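Local coordinates for protein 1,3,6,8-tetrahydroxynaphthalene synthase (Streptomyces coelicolor, PDB 1U0M) that condenses five malonyl-CoA units into a pentaketide and cyclises it to 1,3,6,8-tetrahydroxynaphthalene, a precursor of melanin and naphthoquinone metabolites, at residues A[109-115]-A[169-175]; A[66-70]-A[179-183]. Numbering follows the deposited sequence.

Contact 1: A[109-115]-A[169-175]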
loop_
_atom_site.group_PDB
_atom_site.type_symbol
_atom_site.label_atom_id
_atom_site.label_comp_id
_atom_site.label_asym_id
_atom_site.label_seq_id
_atom_site.Cartn_x
_atom_site.Cartn_y
_atom_site.Cartn_z
ATOM N N ILE A 109 5.908 8.111 -7.587
ATOM C CA ILE A 109 5.693 6.827 -8.240
ATOM C C ILE A 109 4.568 6.126 -7.487
ATOM O O ILE A 109 4.513 6.158 -6.258
ATOM C CB ILE A 109 6.931 5.920 -8.194
ATOM C CG1 ILE A 109 8.061 6.527 -9.025
ATOM C CG2 ILE A 109 6.566 4.541 -8.723
ATOM C CD1 ILE A 109 9.268 5.620 -9.188
ATOM N N ILE A 110 3.666 5.507 -8.235
ATOM C CA ILE A 110 2.548 4.798 -7.645
ATOM C C ILE A 110 2.603 3.376 -8.176
ATOM O O ILE A 110 2.174 3.096 -9.297
ATOM C CB ILE A 110 1.230 5.471 -8.032
ATOM C CG1 ILE A 110 1.334 6.974 -7.749
ATOM C CG2 ILE A 110 0.089 4.884 -7.221
ATOM C CD1 ILE A 110 0.119 7.779 -8.185
ATOM N N TYR A 111 3.148 2.481 -7.359
ATOM C CA TYR A 111 3.311 1.084 -7.741
ATOM C C TYR A 111 2.224 0.184 -7.165
ATOM O O TYR A 111 2.124 0.034 -5.944
ATOM C CB TYR A 111 4.684 0.596 -7.276
ATOM C CG TYR A 111 5.100 -0.759 -7.828
ATOM C CD1 TYR A 111 5.832 -0.858 -9.013
ATOM C CD2 TYR A 111 4.769 -1.939 -7.158
ATOM C CE1 TYR A 111 6.229 -2.096 -9.510
ATOM C CE2 TYR A 111 5.160 -3.175 -7.648
ATOM C CZ TYR A 111 5.891 -3.248 -8.821
ATOM O OH TYR A 111 6.300 -4.475 -9.286
ATOM N N VAL A 112 1.412 -0.419 -8.033
ATOM C CA VAL A 112 0.358 -1.315 -7.559
ATOM C C VAL A 112 0.522 -2.765 -8.013
ATOM O O VAL A 112 0.760 -3.059 -9.184
ATOM C CB VAL A 112 -1.036 -0.816 -7.966
ATOM C CG1 VAL A 112 -1.258 0.561 -7.384
ATOM C CG2 VAL A 112 -1.174 -0.797 -9.475
ATOM N N SER A 113 0.399 -3.667 -7.052
ATOM C CA SER A 113 0.524 -5.094 -7.298
ATOM C C SER A 113 0.000 -5.868 -6.105
ATOM O O SER A 113 0.298 -5.530 -4.963
ATOM C CB SER A 113 1.982 -5.466 -7.525
ATOM O OG SER A 113 2.130 -6.874 -7.492
ATOM N N CYS A 114 -0.779 -6.906 -6.365
ATOM C CA CYS A 114 -1.320 -7.726 -5.282
ATOM C C CYS A 114 -0.946 -9.179 -5.504
ATOM O O CYS A 114 -1.389 -10.069 -4.781
ATOM C CB CYS A 114 -2.842 -7.591 -5.227
ATOM S SG CYS A 114 -3.700 -8.218 -6.669
ATOM N N THR A 115 -0.097 -9.414 -6.498
ATOM C CA THR A 115 0.304 -10.770 -6.850
ATOM C C THR A 115 1.602 -11.267 -6.246
ATOM O O THR A 115 2.062 -12.358 -6.548
ATOM C CB THR A 115 0.376 -10.894 -8.351
ATOM O OG1 THR A 115 0.989 -9.713 -8.876
ATOM C CG2 THR A 115 -1.037 -11.043 -8.924
ATOM N N LEU A 169 3.913 8.876 -11.917
ATOM C CA LEU A 169 4.126 7.678 -12.712
ATOM C C LEU A 169 3.359 6.512 -12.111
ATOM O O LEU A 169 3.625 6.093 -10.984
ATOM C CB LEU A 169 5.610 7.317 -12.778
ATOM C CG LEU A 169 5.893 6.005 -13.534
ATOM C CD1 LEU A 169 5.426 6.128 -14.981
ATOM C CD2 LEU A 169 7.379 5.673 -13.472
ATOM N N ILE A 170 2.405 5.989 -12.870
ATOM C CA ILE A 170 1.612 4.862 -12.414
ATOM C C ILE A 170 2.151 3.577 -13.009
ATOM O O ILE A 170 2.251 3.449 -14.229
ATOM C CB ILE A 170 0.158 4.998 -12.844
ATOM C CG1 ILE A 170 -0.436 6.277 -12.258
ATOM C CG2 ILE A 170 -0.627 3.785 -12.385
ATOM C CD1 ILE A 170 -1.858 6.505 -12.654
ATOM N N VAL A 171 2.506 2.631 -12.148
ATOM C CA VAL A 171 3.015 1.341 -12.600
ATOM C C VAL A 171 2.184 0.220 -12.013
ATOM O O VAL A 171 2.001 0.140 -10.806
ATOM C CB VAL A 171 4.471 1.102 -12.179
ATOM C CG1 VAL A 171 4.914 -0.272 -12.646
ATOM C CG2 VAL A 171 5.365 2.175 -12.763
ATOM N N ALA A 172 1.669 -0.637 -12.886
ATOM C CA ALA A 172 0.874 -1.778 -12.466
ATOM C C ALA A 172 1.635 -3.043 -12.876
ATOM O O ALA A 172 1.967 -3.229 -14.040
ATOM C CB ALA A 172 -0.490 -1.729 -13.135
ATOM N N CYS A 173 1.921 -3.907 -11.915
ATOM C CA CYS A 173 2.644 -5.140 -12.201
ATOM C C CYS A 173 1.856 -6.300 -11.616
ATOM O O CYS A 173 1.738 -6.420 -10.402
ATOM C CB CYS A 173 4.042 -5.082 -11.581
ATOM S SG CYS A 173 5.119 -6.430 -12.066
ATOM N N GLU A 174 1.323 -7.159 -12.473
ATOM C CA GLU A 174 0.523 -8.275 -11.997
ATOM C C GLU A 174 0.875 -9.625 -12.617
ATOM O O GLU A 174 0.706 -9.843 -13.820
ATOM C CB GLU A 174 -0.961 -7.955 -12.217
ATOM C CG GLU A 174 -1.406 -6.631 -11.585
ATOM C CD GLU A 174 -1.550 -6.707 -10.061
ATOM O OE1 GLU A 174 -0.946 -7.621 -9.455
ATOM O OE2 GLU A 174 -2.259 -5.853 -9.469
ATOM N N PHE A 175 1.364 -10.533 -11.776
ATOM C CA PHE A 175 1.734 -11.882 -12.196
ATOM C C PHE A 175 0.770 -12.831 -11.483
ATOM O O PHE A 175 1.172 -13.592 -10.584
ATOM C CB PHE A 175 3.174 -12.180 -11.762
ATOM C CG PHE A 175 4.209 -11.261 -12.364
ATOM C CD1 PHE A 175 5.339 -10.897 -11.631
ATOM C CD2 PHE A 175 4.079 -10.792 -13.671
ATOM C CE1 PHE A 175 6.329 -10.079 -12.186
ATOM C CE2 PHE A 175 5.065 -9.970 -14.241
ATOM C CZ PHE A 175 6.193 -9.615 -13.495
#
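On one apolar face of this strand pair, Val112 CG2 meets Ala172 CB at 3.8 Å; Ile110, Val112 and Ile170, beta-branched as suits a strand, pack on helix 148-162, small Ala172 on strand 198-206. On the other, Tyr111 CD1 lies 3.8 Å from Val171 CG1, and Leu169 and Val171 reach Ile92 of helix 73-99. The strands, their segment axes 4.8 Å apart at closest and 13° from parallel, belong to the five-stranded mixed sheet of the thiolase fold's N-terminal half. Their ladder comprises Ile110 N to Leu169 O (2.8 Å), Val171 N to Ile110 O (2.9 Å), Val112 N to Val171 O (2.9 Å) and Cys173 N to Val112 O (3.1 Å). Past Val112, side chains take over: a carboxylate can accept several bonds, and Glu174 OE1 takes Cys114 N (3.2 Å) and Thr115 OG1 (2.9 Å), OE2 Ser314. Thr115 OG1, donating there, also accepts from Phe175 N (3.0 Å). Cys114, near the probable catalytic Cys146, packs on Met119 of the second subunit.

Contact 2: A[66-70]-A[179-183]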
loop_
_atom_site.group_PDB
_atom_site.type_symbol
_atom_site.label_atom_id
_atom_site.label_comp_id
_atom_site.label_asym_id
_atom_site.label_seq_id
_atom_site.Cartn_x
_atom_site.Cartn_y
_atom_site.Cartn_z
ATOM N N ASP A 66 5.826 -25.016 -15.433
ATOM C CA ASP A 66 6.412 -24.476 -14.207
ATOM C C ASP A 66 5.356 -23.730 -13.390
ATOM O O ASP A 66 5.365 -23.788 -12.166
ATOM C CB ASP A 66 7.571 -23.527 -14.513
ATOM C CG ASP A 66 8.694 -24.191 -15.289
ATOM O OD1 ASP A 66 9.167 -25.270 -14.884
ATOM O OD2 ASP A 66 9.121 -23.624 -16.308
ATOM N N THR A 67 4.442 -23.035 -14.063
ATOM C CA THR A 67 3.407 -22.302 -13.345
ATOM C C THR A 67 2.397 -23.227 -12.689
ATOM O O THR A 67 1.745 -22.843 -11.721
ATOM C CB THR A 67 2.677 -21.278 -14.253
ATOM O OG1 THR A 67 1.265 -21.318 -14.001
ATOM C CG2 THR A 67 2.939 -21.542 -15.655
ATOM N N LEU A 68 2.280 -24.450 -13.201
ATOM C CA LEU A 68 1.356 -25.433 -12.629
ATOM C C LEU A 68 1.940 -26.045 -11.351
ATOM O O LEU A 68 1.221 -26.556 -10.489
ATOM C CB LEU A 68 1.060 -26.531 -13.641
ATOM C CG LEU A 68 0.150 -26.212 -14.832
ATOM C CD1 LEU A 68 0.106 -27.435 -15.749
ATOM C CD2 LEU A 68 -1.254 -25.852 -14.360
ATOM N N GLU A 69 3.259 -25.978 -11.231
ATOM C CA GLU A 69 3.948 -26.499 -10.061
ATOM C C GLU A 69 3.973 -25.439 -8.968
ATOM O O GLU A 69 3.971 -24.236 -9.243
ATOM C CB GLU A 69 5.392 -26.880 -10.414
ATOM C CG GLU A 69 5.515 -27.961 -11.466
ATOM C CD GLU A 69 4.900 -29.281 -11.026
ATOM O OE1 GLU A 69 4.819 -30.214 -11.860
ATOM O OE2 GLU A 69 4.505 -29.389 -9.845
ATOM N N HIS A 70 3.983 -25.881 -7.722
ATOM C CA HIS A 70 4.055 -24.932 -6.629
ATOM C C HIS A 70 5.299 -25.249 -5.809
ATOM O O HIS A 70 5.294 -26.162 -4.987
ATOM C CB HIS A 70 2.794 -24.986 -5.763
ATOM C CG HIS A 70 2.666 -23.823 -4.832
ATOM N ND1 HIS A 70 1.449 -23.347 -4.392
ATOM C CD2 HIS A 70 3.608 -23.053 -4.236
ATOM C CE1 HIS A 70 1.646 -22.336 -3.566
ATOM N NE2 HIS A 70 2.948 -22.138 -3.452
ATOM N N CYS A 179 -0.037 -16.949 -8.244
ATOM C CA CYS A 179 -0.953 -17.128 -7.137
ATOM C C CYS A 179 -1.798 -18.357 -7.401
ATOM O O CYS A 179 -2.811 -18.563 -6.762
ATOM C CB CYS A 179 -1.829 -15.886 -6.952
ATOM S SG CYS A 179 -0.937 -14.479 -6.219
ATOM N N TYR A 180 -1.369 -19.182 -8.350
ATOM C CA TYR A 180 -2.087 -20.418 -8.666
ATOM C C TYR A 180 -1.891 -21.388 -7.502
ATOM O O TYR A 180 -0.754 -21.650 -7.102
ATOM C CB TYR A 180 -1.540 -21.045 -9.954
ATOM C CG TYR A 180 -2.071 -22.440 -10.213
ATOM C CD1 TYR A 180 -3.441 -22.666 -10.431
ATOM C CD2 TYR A 180 -1.221 -23.539 -10.180
ATOM C CE1 TYR A 180 -3.937 -23.960 -10.599
ATOM C CE2 TYR A 180 -1.702 -24.828 -10.346
ATOM C CZ TYR A 180 -3.058 -25.035 -10.551
ATOM O OH TYR A 180 -3.528 -26.318 -10.673
ATOM N N GLN A 181 -2.990 -21.920 -6.966
ATOM C CA GLN A 181 -2.938 -22.849 -5.833
ATOM C C GLN A 181 -3.599 -24.187 -6.144
ATOM O O GLN A 181 -4.820 -24.338 -5.995
ATOM C CB GLN A 181 -3.637 -22.248 -4.613
ATOM C CG GLN A 181 -3.223 -20.836 -4.262
ATOM C CD GLN A 181 -1.859 -20.735 -3.593
ATOM O OE1 GLN A 181 -1.357 -19.636 -3.397
ATOM N NE2 GLN A 181 -1.275 -21.868 -3.225
ATOM N N PRO A 182 -2.800 -25.191 -6.539
ATOM C CA PRO A 182 -3.303 -26.530 -6.871
ATOM C C PRO A 182 -4.310 -27.041 -5.846
ATOM O O PRO A 182 -5.253 -27.765 -6.187
ATOM C CB PRO A 182 -2.038 -27.376 -6.886
ATOM C CG PRO A 182 -1.006 -26.420 -7.328
ATOM C CD PRO A 182 -1.326 -25.183 -6.541
ATOM N N THR A 183 -4.098 -26.652 -4.595
ATOM C CA THR A 183 -4.958 -27.051 -3.489
ATOM C C THR A 183 -6.391 -26.509 -3.513
ATOM O O THR A 183 -7.293 -27.149 -2.983
ATOM C CB THR A 183 -4.324 -26.650 -2.142
ATOM O OG1 THR A 183 -4.101 -25.239 -2.125
ATOM C CG2 THR A 183 -2.998 -27.357 -1.944
#
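A helix end with its turn and an irregular loop meet here, both in the N-terminal half of the thiolase fold: the short helix 64-67 with what follows it, and the loop between strand 167-175 and helix 187-195. Tyr180 and His70 bury the most surface, and both direct their CA-to-CB bonds across the gap. The flat phenol of Tyr180 slides in beside the backbone carbonyls of Thr67 and Leu68, its CD2 3.4 Å from Thr67 O and its CE2 3.4 Å from Leu68 O; the latter carbonyl approaches the ring edge, where the C-H groups carry slight positive charge. Leu68, next in buried area, adds an apolar contact of its CD2 with Tyr180 CE2 at 4.2 Å. The hydroxyl of Tyr180 bonds Arg36, so its polar end is satisfied, while the Tyr180 carbonyl bonds Arg76. His70 brings a planar ring that fits edge-on against Gln181 and Pro182, and it also touches Thr237, near strand 238-243. The rigid pyrrolidine of Pro182 offers apolar CH2 groups, its CD 4.0 Å from His70 ND1.

How the contacts relate
From the N terminus, the chain passes first through 66-70, then helix 73-99, and reaches 109-115, made of strand 108-112 and the loop after it. Helix 122-129, strand 137-141 and helix 148-162 follow before it returns at 169-175, closing contact 1 over 53 intervening residues. Only a few residues later, 179-183 meets 66-70 and closes contact 2 over 108, so the smaller loop lies wholly within the larger. Contact 1 joins neighbouring strands in the buried sheet of the N-terminal half; contact 2 ties the loop leaving that sheet to a peripheral turn. Their centres are about 22 Å apart, yet they touch where Thr115 O packs 3.7 Å from Cys179 SG.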